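PDB 6I5R: sugar ABC transporter substrate-binding protein, BlMnBP1, which binds mannobiose and probably hands beta-mannan-derived manno-oligosaccharides to the membrane subunits of an ABC importer. Local coordinates for residues 86-89 and 90-94; 108-111 and 112-115; 324-327 and 328-331; 333-336 and 337-341; 388-391 and 392-395. All blocks are in the same frame, centred on the assembly; numbering follows the deposited sequence.

Interaction 1. Residues 86-89 and 90-94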
# COMPACT_ATOMS: atom_id res chain seq x y z
N SER A 86 -8.91 -13.71 -0.02
CA SER A 86 -10.06 -14.11 0.78
C SER A 86 -11.10 -12.99 0.89
O SER A 86 -12.31 -13.26 0.83
CB SER A 86 -9.62 -14.60 2.16
OG SER A 86 -8.95 -13.60 2.85
N ALA A 87 -10.66 -11.73 1.01
CA ALA A 87 -11.61 -10.62 0.97
C ALA A 87 -12.36 -10.55 -0.36
O ALA A 87 -13.56 -10.25 -0.40
CB ALA A 87 -10.89 -9.30 1.23
N LEU A 88 -11.67 -10.79 -1.48
CA LEU A 88 -12.39 -10.69 -2.75
C LEU A 88 -13.40 -11.82 -2.87
O LEU A 88 -14.54 -11.63 -3.32
CB LEU A 88 -11.43 -10.69 -3.91
CG LEU A 88 -12.04 -10.12 -5.18
CD1 LEU A 88 -12.36 -8.66 -5.09
CD2 LEU A 88 -11.06 -10.39 -6.29
N THR A 89 -13.01 -13.01 -2.44
CA THR A 89 -13.95 -14.13 -2.41
C THR A 89 -15.20 -13.80 -1.59
O THR A 89 -16.33 -14.00 -2.06
CB THR A 89 -13.24 -15.36 -1.87
OG1 THR A 89 -12.20 -15.74 -2.78
CG2 THR A 89 -14.25 -16.51 -1.70
N ARG A 90 -15.02 -13.26 -0.38
CA ARG A 90 -16.20 -12.94 0.42
C ARG A 90 -17.03 -11.86 -0.25
O ARG A 90 -18.26 -11.91 -0.23
CB ARG A 90 -15.81 -12.49 1.83
CG ARG A 90 -15.11 -13.59 2.62
CD ARG A 90 -16.07 -14.56 3.32
NE ARG A 90 -16.78 -13.90 4.40
CZ ARG A 90 -16.32 -13.75 5.64
NH1 ARG A 90 -15.13 -14.21 5.98
NH2 ARG A 90 -17.07 -13.13 6.56
N LEU A 91 -16.37 -10.87 -0.85
CA LEU A 91 -17.11 -9.84 -1.57
C LEU A 91 -17.95 -10.44 -2.69
O LEU A 91 -19.11 -10.05 -2.88
CB LEU A 91 -16.15 -8.80 -2.15
CG LEU A 91 -16.12 -7.38 -1.60
CD1 LEU A 91 -15.25 -6.51 -2.53
CD2 LEU A 91 -17.48 -6.80 -1.42
N GLN A 92 -17.41 -11.39 -3.44
CA GLN A 92 -18.17 -11.94 -4.56
C GLN A 92 -19.27 -12.91 -4.14
O GLN A 92 -20.09 -13.30 -4.98
CB GLN A 92 -17.21 -12.62 -5.54
CG GLN A 92 -16.15 -11.63 -6.00
CD GLN A 92 -15.00 -12.27 -6.72
OE1 GLN A 92 -14.73 -13.47 -6.55
NE2 GLN A 92 -14.30 -11.47 -7.52
N ALA A 93 -19.31 -13.32 -2.88
CA ALA A 93 -20.43 -14.08 -2.35
C ALA A 93 -21.65 -13.21 -2.10
O ALA A 93 -22.76 -13.74 -1.95
CB ALA A 93 -20.01 -14.77 -1.05
N ASN A 94 -21.48 -11.90 -2.00
CA ASN A 94 -22.58 -10.94 -1.97
C ASN A 94 -23.62 -11.26 -0.90
O ASN A 94 -24.82 -11.38 -1.18
CB ASN A 94 -23.27 -10.88 -3.34
CG ASN A 94 -24.22 -9.70 -3.46
OD1 ASN A 94 -24.09 -8.69 -2.77
ND2 ASN A 94 -25.19 -9.82 -4.35
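Arg-90, Leu-91 and Gln-92 give their backbone N-H groups to the carbonyls of Ser-86, Ala-87 and Leu-88, with Leu-91 N 2.9 Å from Ala-87 O, while the next bond of the series, from Ala-93 N to Thr-89 O, is weak. This is the i to i+4 ladder of an alpha helix in its closing turns, for helix 83-93 gives way at Asn-94, where phi becomes positive. How side chains one turn apart use each other as support is plain at Leu-88 and Gln-92. The glutamine CG stands beside its own backbone N (chi1 -56°) and the chain runs on extended, bringing the amide back over the leucine. NE2 thereby comes to lie 3.5 Å from Leu-88 CG, at the fork of the branches, and 3.6 Å from Leu-88 CD2. With an alanine at Leu-88 that fork is gone, and the Gln-92 amide would probably lose its apolar rest and be set freer to turn. Leu-91 faces inward: its CB sits 3.4 Å from Ala-87 O, and its side chain packs on Trp-98, Met-101 and Phe-115. The Arg-90 side chain leads away from the helix, bent at its second and third torsions, which carries NE to Ser-97 OG and NH1 to Gln-78 OE1, while its CG lies 3.3 Å from Ser-86 O.

Interaction 2. Residues 108-111 and 112-115; sequences KSEF and SNYF. With ZN (zinc ion), chain J.
The zinc-bearing loop between strands 100-102 and 119-120 folds into tight consecutive turns, in which Glu-110 and Phe-111 meet Asn-113, Tyr-114 and Phe-115. Phe-111 O is gripped twice: Phe-115 N approaches at 2.8 Å almost in line with the carbonyl bond, whereas Tyr-114 N, 2.9 Å from the same oxygen, comes from above the carbonyl plane. Glu-110 O accepts the N-H of Asn-113. Two waters brace the turns. One receives the N-H of Ser-112 and donates to Lys-108 O; the other accepts from Asn-113 ND2 and gives a weak bond to Glu-110 OE2. The Phe-111 and Phe-115 side chains cross, with CD1 of the first 3.9 Å from CD2 of the second. One face of the Phe-111 ring lies under Lys-108 CA, which stands 3.5 Å above its centre. Glu-110 and Tyr-114 run alongside each other, carboxylate and ring planes 44° apart. At the metal end Ser-109 OG, turned between its backbone N and carbonyl carbon (chi1 65°), binds zinc at 2.3 Å. With Asp-107, Asp-390, Asn-394 and a water it makes a zinc site of oxygen ligands alone, in which two short pieces of chain, 107-109 in this loop and 390-394 at a helix start, meet.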
# COMPACT_ATOMS: atom_id res chain seq x y z
N LYS A 108 -13.32 0.72 -9.19
CA LYS A 108 -14.06 1.84 -8.62
C LYS A 108 -15.49 1.85 -9.10
O LYS A 108 -16.42 2.08 -8.32
CB LYS A 108 -13.42 3.17 -9.00
CG LYS A 108 -12.12 3.48 -8.33
CD LYS A 108 -11.52 4.66 -9.04
CE LYS A 108 -10.44 5.32 -8.23
NZ LYS A 108 -10.05 6.52 -9.00
N SER A 109 -15.69 1.64 -10.39
CA SER A 109 -17.03 1.66 -10.92
C SER A 109 -17.93 0.59 -10.30
O SER A 109 -19.15 0.65 -10.49
CB SER A 109 -16.97 1.47 -12.43
OG SER A 109 -16.46 0.17 -12.70
N GLU A 110 -17.36 -0.38 -9.58
CA GLU A 110 -18.15 -1.41 -8.93
C GLU A 110 -18.32 -1.16 -7.43
O GLU A 110 -18.99 -1.95 -6.76
CB GLU A 110 -17.54 -2.79 -9.14
CG GLU A 110 -17.81 -3.39 -10.50
CD GLU A 110 -17.23 -4.77 -10.64
OE1 GLU A 110 -16.80 -5.12 -11.76
OE2 GLU A 110 -17.19 -5.50 -9.63
N PHE A 111 -17.75 -0.07 -6.90
CA PHE A 111 -17.88 0.20 -5.47
C PHE A 111 -19.34 0.19 -5.04
O PHE A 111 -19.69 -0.38 -4.01
CB PHE A 111 -17.26 1.55 -5.12
CG PHE A 111 -15.75 1.55 -5.06
CD1 PHE A 111 -15.01 0.38 -4.86
CD2 PHE A 111 -15.06 2.75 -5.20
CE1 PHE A 111 -13.62 0.42 -4.81
CE2 PHE A 111 -13.66 2.78 -5.16
CZ PHE A 111 -12.95 1.63 -4.95
N SER A 112 -20.19 0.89 -5.78
CA SER A 112 -21.58 1.00 -5.36
C SER A 112 -22.30 -0.34 -5.37
O SER A 112 -23.38 -0.44 -4.79
CB SER A 112 -22.33 1.99 -6.24
OG SER A 112 -22.41 1.51 -7.56
N ASN A 113 -21.75 -1.35 -6.05
CA ASN A 113 -22.37 -2.68 -6.00
C ASN A 113 -22.06 -3.43 -4.72
O ASN A 113 -22.64 -4.50 -4.49
CB ASN A 113 -21.91 -3.54 -7.18
CG ASN A 113 -22.43 -3.02 -8.48
OD1 ASN A 113 -23.49 -2.40 -8.53
ND2 ASN A 113 -21.70 -3.27 -9.56
N TYR A 114 -21.20 -2.89 -3.88
CA TYR A 114 -20.71 -3.59 -2.71
C TYR A 114 -20.69 -2.76 -1.44
O TYR A 114 -20.88 -3.33 -0.36
CB TYR A 114 -19.27 -4.09 -2.97
CG TYR A 114 -19.11 -5.14 -4.06
CD1 TYR A 114 -19.71 -6.39 -3.94
CD2 TYR A 114 -18.33 -4.89 -5.20
CE1 TYR A 114 -19.54 -7.36 -4.90
CE2 TYR A 114 -18.18 -5.87 -6.19
CZ TYR A 114 -18.79 -7.10 -6.02
OH TYR A 114 -18.64 -8.08 -6.99
N PHE A 115 -20.46 -1.45 -1.51
CA PHE A 115 -20.04 -0.68 -0.36
C PHE A 115 -21.00 0.46 -0.12
O PHE A 115 -21.57 1.04 -1.06
CB PHE A 115 -18.60 -0.11 -0.53
CG PHE A 115 -17.53 -1.17 -0.65
CD1 PHE A 115 -17.32 -2.08 0.37
CD2 PHE A 115 -16.77 -1.26 -1.78
CE1 PHE A 115 -16.37 -3.07 0.23
CE2 PHE A 115 -15.82 -2.24 -1.92
CZ PHE A 115 -15.63 -3.16 -0.91
ZN ZN J . -14.80 0.27 -14.33
O HOH W 1 -19.11 2.77 -7.84
O HOH W 2 -20.03 -5.29 -9.34
O HOH W 3 -15.59 -0.09 -16.28

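Interaction 3. Residues 324-327 and 328-331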
# COMPACT_ATOMS: atom_id res chain seq x y z
N GLY A 324 -14.19 -0.38 4.10
CA GLY A 324 -15.45 -0.32 3.39
C GLY A 324 -16.50 -1.11 4.14
O GLY A 324 -16.20 -2.09 4.82
N ILE A 325 -17.75 -0.65 4.01
CA ILE A 325 -18.90 -1.18 4.74
C ILE A 325 -19.83 -1.89 3.76
O ILE A 325 -20.13 -1.37 2.68
CB ILE A 325 -19.65 -0.07 5.49
CG1 ILE A 325 -18.73 0.57 6.54
CG2 ILE A 325 -20.88 -0.61 6.18
CD1 ILE A 325 -19.21 1.87 7.07
N ASN A 326 -20.30 -3.06 4.17
CA ASN A 326 -21.12 -3.93 3.33
C ASN A 326 -22.51 -3.32 3.10
O ASN A 326 -23.28 -3.15 4.06
CB ASN A 326 -21.23 -5.30 4.02
CG ASN A 326 -21.87 -6.37 3.17
OD1 ASN A 326 -22.38 -6.11 2.09
ND2 ASN A 326 -21.86 -7.61 3.68
N LYS A 327 -22.85 -3.02 1.87
CA LYS A 327 -24.16 -2.47 1.65
C LYS A 327 -25.29 -3.46 1.96
O LYS A 327 -26.42 -3.07 2.11
CB LYS A 327 -24.32 -1.99 0.22
CG LYS A 327 -24.01 -3.04 -0.77
CD LYS A 327 -25.10 -4.04 -0.83
CE LYS A 327 -25.23 -4.65 -2.19
NZ LYS A 327 -26.66 -4.88 -2.52
N ASN A 328 -24.97 -4.74 2.04
CA ASN A 328 -26.02 -5.74 2.25
C ASN A 328 -26.53 -5.79 3.68
O ASN A 328 -27.55 -6.44 3.95
CB ASN A 328 -25.52 -7.13 1.88
CG ASN A 328 -25.25 -7.28 0.41
OD1 ASN A 328 -25.90 -6.67 -0.41
ND2 ASN A 328 -24.32 -8.16 0.06
N ILE A 329 -25.83 -5.18 4.63
CA ILE A 329 -26.20 -5.39 6.02
C ILE A 329 -27.28 -4.40 6.45
O ILE A 329 -27.59 -3.44 5.74
CB ILE A 329 -24.97 -5.30 6.94
CG1 ILE A 329 -24.50 -3.85 7.09
CG2 ILE A 329 -23.86 -6.23 6.43
CD1 ILE A 329 -23.18 -3.71 7.77
N SER A 330 -27.85 -4.66 7.62
CA SER A 330 -28.99 -3.88 8.14
C SER A 330 -28.58 -2.43 8.37
O SER A 330 -27.39 -2.11 8.48
CB SER A 330 -29.49 -4.49 9.45
OG SER A 330 -28.57 -4.26 10.51
N LYS A 331 -29.59 -1.54 8.46
CA LYS A 331 -29.27 -0.14 8.74
C LYS A 331 -28.52 -0.01 10.07
O LYS A 331 -27.56 0.76 10.17
CB LYS A 331 -30.53 0.75 8.74
CG LYS A 331 -31.56 0.45 9.82
CD LYS A 331 -32.45 1.66 10.18
CE LYS A 331 -33.90 1.22 10.51
NZ LYS A 331 -34.07 -0.08 11.30
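Asn-326 and Ile-329 close a type I beta turn, by which the chain leaves strand 314-325 and heads for helix 331-346. Of the hydrogen bonds, the turn's own, from Ile-329 N to Asn-326 O, is long and weak at 3.3 Å, though nearly straight. A second one reinforces it: Asn-326 OD1 accepts the N-H of Asn-328 at 2.9 Å, the link that defines an Asx turn. With CG opposite the backbone N (chi1 -171°), the amide of Asn-326 is swung forward over the turn, and the donor reaches OD1 from above the amide plane, 57° out of it. Both side-chain nitrogens are occupied: Asn-326 ND2 donates to Asn-95 O and Trp-98 O, and Asn-328 ND2 to Asn-94 OD1 and Asn-95 O.

Packing contacts come from Ile-329. Its CG2 methyl lies 3.7 Å from Asn-326 CB, next to the amide, and CG1, placed between the backbone N and the carbonyl carbon, comes within 3.3 Å of Asn-326 O. The apolar pair is Ile-325 and Ile-329, whose side chains cross at about a right angle, CG2 of the former 4.2 Å from CD1 of the latter, and both reach Ser-337 of the following helix. The weak turn bond is probably made good by the buried Asn-326 amide, which ties the turn to itself through its oxygen and to a neighbouring loop through its nitrogen.

Interaction 4. Residues 333-336 and 337-341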
# COMPACT_ATOMS: atom_id res chain seq x y z
N LYS A 333 -26.43 -2.17 11.51
CA LYS A 333 -25.03 -2.57 11.38
C LYS A 333 -24.26 -1.63 10.47
O LYS A 333 -23.06 -1.42 10.68
CB LYS A 333 -24.93 -4.01 10.87
CG LYS A 333 -25.51 -5.00 11.87
CD LYS A 333 -25.25 -6.45 11.46
CE LYS A 333 -25.86 -7.42 12.48
NZ LYS A 333 -25.30 -8.77 12.30
N GLN A 334 -24.91 -1.08 9.45
CA GLN A 334 -24.26 -0.05 8.66
C GLN A 334 -23.84 1.13 9.52
O GLN A 334 -22.73 1.65 9.40
CB GLN A 334 -25.18 0.42 7.54
CG GLN A 334 -25.39 -0.58 6.43
CD GLN A 334 -26.09 0.03 5.25
OE1 GLN A 334 -26.31 1.21 5.22
NE2 GLN A 334 -26.42 -0.79 4.25
N GLU A 335 -24.73 1.57 10.41
CA GLU A 335 -24.40 2.72 11.25
C GLU A 335 -23.37 2.36 12.31
O GLU A 335 -22.40 3.10 12.53
CB GLU A 335 -25.68 3.27 11.90
CG GLU A 335 -25.47 4.61 12.57
CD GLU A 335 -26.68 5.08 13.34
OE1 GLU A 335 -27.81 4.63 13.02
OE2 GLU A 335 -26.48 5.93 14.25
N ALA A 336 -23.52 1.19 12.93
CA ALA A 336 -22.52 0.73 13.88
C ALA A 336 -21.15 0.67 13.21
O ALA A 336 -20.15 1.08 13.80
CB ALA A 336 -22.88 -0.63 14.44
N SER A 337 -21.11 0.18 11.98
CA SER A 337 -19.83 0.03 11.28
C SER A 337 -19.22 1.39 10.95
O SER A 337 -18.00 1.56 11.01
CB SER A 337 -20.03 -0.79 10.01
OG SER A 337 -20.39 -2.13 10.28
N MET A 338 -20.07 2.36 10.58
CA MET A 338 -19.56 3.68 10.21
C MET A 338 -19.07 4.43 11.44
O MET A 338 -18.08 5.19 11.36
CB MET A 338 -20.64 4.48 9.46
CG MET A 338 -20.11 5.75 8.84
SD MET A 338 -21.29 6.63 7.77
CE MET A 338 -21.87 5.38 6.63
N ILE A 339 -19.73 4.21 12.58
CA ILE A 339 -19.22 4.72 13.85
C ILE A 339 -17.84 4.14 14.15
O ILE A 339 -16.91 4.87 14.49
CB ILE A 339 -20.22 4.42 14.97
CG1 ILE A 339 -21.52 5.17 14.69
CG2 ILE A 339 -19.63 4.78 16.32
CD1 ILE A 339 -22.66 4.87 15.66
N PHE A 340 -17.67 2.82 14.02
CA PHE A 340 -16.37 2.22 14.30
C PHE A 340 -15.30 2.74 13.34
O PHE A 340 -14.16 3.00 13.74
CB PHE A 340 -16.46 0.69 14.24
CG PHE A 340 -15.15 0.02 14.51
CD1 PHE A 340 -14.61 0.03 15.79
CD2 PHE A 340 -14.44 -0.59 13.49
CE1 PHE A 340 -13.38 -0.54 16.04
CE2 PHE A 340 -13.20 -1.18 13.75
CZ PHE A 340 -12.69 -1.16 15.03
N VAL A 341 -15.62 2.88 12.05
CA VAL A 341 -14.63 3.42 11.12
C VAL A 341 -14.26 4.84 11.52
O VAL A 341 -13.08 5.23 11.52
CB VAL A 341 -15.17 3.37 9.67
CG1 VAL A 341 -14.28 4.19 8.75
CG2 VAL A 341 -15.25 1.94 9.19
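Ser-337 and Lys-333, one turn apart on helix 331-346, share a carbonyl with two donors. Lys-333 O receives both Ser-337 N and Ser-337 OG, each at 2.8 Å, and the two reach it from opposite faces of its plane. The hydroxyl can do so because OG stands beside the backbone N (chi1 -67°), folded back along the helix. The following carbonyls have their usual helical donors: Met-338 N to Gln-334 O, Ile-339 N to Glu-335 O at 2.9 Å, and Phe-340 N to Ala-336 O at 3.0 Å. Gln-334 is satisfied beyond the helix, its OE1 by Lys-19 N and its NE2 chiefly by Gly-17 O. Beside these bonds Ile-339 lays CG1 3.1 Å from Glu-335 O, and its CD1 approaches Glu-335 CG at 4.2 Å. Replacing Ser-337 with alanine is likely to leave Lys-333 O with the backbone N-H alone. Since the hydroxyl donates within its own helix, this buried serine needs no partner for its proton on the sheet, and the helix can set it among the isoleucines of strands 38-44, 100-102 and 314-325.

Interaction 5. Residues 388-391 and 392-395. With ZN (zinc ion), chain J.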
# COMPACT_ATOMS: atom_id res chain seq x y z
N GLN A 388 -13.14 10.44 -16.41
CA GLN A 388 -12.10 9.44 -16.60
C GLN A 388 -11.80 8.68 -15.31
O GLN A 388 -10.80 7.97 -15.24
CB GLN A 388 -10.81 10.08 -17.12
CG GLN A 388 -10.81 10.37 -18.62
CD GLN A 388 -9.40 10.69 -19.17
OE1 GLN A 388 -9.00 10.21 -20.25
NE2 GLN A 388 -8.65 11.52 -18.45
N GLU A 389 -12.67 8.78 -14.31
CA GLU A 389 -12.36 8.20 -13.00
C GLU A 389 -12.10 6.71 -13.11
O GLU A 389 -11.29 6.16 -12.36
CB GLU A 389 -13.51 8.49 -12.05
CG GLU A 389 -13.17 8.43 -10.56
CD GLU A 389 -14.33 8.94 -9.68
OE1 GLU A 389 -15.44 9.09 -10.20
OE2 GLU A 389 -14.12 9.19 -8.48
N ASP A 390 -12.76 6.06 -14.06
CA ASP A 390 -12.77 4.61 -14.22
C ASP A 390 -11.75 4.13 -15.24
O ASP A 390 -11.62 2.92 -15.46
CB ASP A 390 -14.18 4.18 -14.65
CG ASP A 390 -14.38 2.69 -14.52
OD1 ASP A 390 -13.73 2.07 -13.66
OD2 ASP A 390 -15.20 2.11 -15.28
N LEU A 391 -11.02 5.05 -15.87
CA LEU A 391 -10.19 4.68 -17.00
C LEU A 391 -9.04 3.77 -16.58
O LEU A 391 -8.77 2.76 -17.25
CB LEU A 391 -9.66 5.94 -17.68
CG LEU A 391 -8.84 5.61 -18.91
CD1 LEU A 391 -9.73 5.02 -20.00
CD2 LEU A 391 -8.10 6.83 -19.42
N LEU A 392 -8.38 4.08 -15.47
CA LEU A 392 -7.27 3.23 -15.04
C LEU A 392 -7.76 1.83 -14.70
O LEU A 392 -7.15 0.83 -15.07
CB LEU A 392 -6.53 3.84 -13.85
CG LEU A 392 -5.40 2.94 -13.30
CD1 LEU A 392 -4.19 2.83 -14.23
CD2 LEU A 392 -5.03 3.46 -11.91
N ALA A 393 -8.87 1.74 -13.96
CA ALA A 393 -9.37 0.43 -13.57
C ALA A 393 -9.70 -0.41 -14.80
O ALA A 393 -9.42 -1.62 -14.83
CB ALA A 393 -10.60 0.58 -12.68
N ASN A 394 -10.24 0.22 -15.85
CA ASN A 394 -10.69 -0.49 -17.02
C ASN A 394 -9.53 -0.91 -17.92
O ASN A 394 -9.54 -2.01 -18.48
CB ASN A 394 -11.67 0.38 -17.79
CG ASN A 394 -13.00 0.55 -17.06
OD1 ASN A 394 -13.24 -0.01 -15.97
ND2 ASN A 394 -13.83 1.40 -17.62
N VAL A 395 -8.55 -0.04 -18.10
CA VAL A 395 -7.36 -0.45 -18.84
C VAL A 395 -6.64 -1.54 -18.08
O VAL A 395 -6.08 -2.47 -18.69
CB VAL A 395 -6.45 0.77 -19.08
CG1 VAL A 395 -5.11 0.33 -19.68
CG2 VAL A 395 -7.15 1.81 -19.97
ZN ZN J . -14.80 0.27 -14.33
O HOH W 4 -8.27 6.95 -14.24
O HOH W 5 -9.87 3.76 -12.21
O HOH W 3 -15.59 -0.09 -16.28
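Asp-390, just ahead of helix 391-399, and Asn-394, in its first turn, bind one zinc ion, an i, i+4 chelate. The aspartate is best followed outward. CB, 4.1 Å from Asn-394 ND2, carries CG opposite the backbone N (chi1 -166°), which points the carboxylate at the metal. Both oxygens then bind: OD1 lies 2.2 Å from zinc and OD2 2.1 Å from it, so the group is bidentate and its rotation fixed. OD1 also has the methyl CB of Ala-393 for a neighbour, at 3.6 Å. OD2 has a further task, accepting from Asn-394 ND2 at 2.8 Å; this donor stands well above the carboxylate plane, 72° out of it. The amide and carboxylate planes are nearly perpendicular, 80° apart, and Asn-394 uses both ends at once, ND2 on the aspartate and OD1 on zinc at 2.3 Å. A water also binds the zinc, and Asp-107 and Ser-109 supply the remaining ligands. The zinc's positive charge probably offsets the closeness of the three oxygens. On the main chain, one water joins Glu-389 O to Ala-393 N. Direct bonds run from Asn-394 N to Asp-390 O and from Val-395 N to Leu-391 O, and away from the metal the Leu-391 and Val-395 side chains run the same way, CD1 of the leucine 4.1 Å from CG2 of the valine.

All five contacts are connected, interactions 1, 2 and 3 each touching the other two. Interaction 1 meets interaction 2 where Leu-91 CD2 packs on Tyr-114 CD1 at 3.4 Å, and interaction 3 where Asn-94 OD1 and Asn-328 ND2 lie 2.9 Å apart. Interactions 2 and 3 are joined through the backbone, Tyr-114 O to Lys-327 N at 3.0 Å, and interaction 3 passes to interaction 4 through Ile-325 CD1, 3.6 Å from Met-338 CA. Interaction 5 joins this group through the zinc and the water it shares with interaction 2, while staying about 17 Å from interaction 4 at the nearest atoms. Interaction 1 does not touch the sugar: the Ser-86 side chain is about 10 Å from a bound mannose.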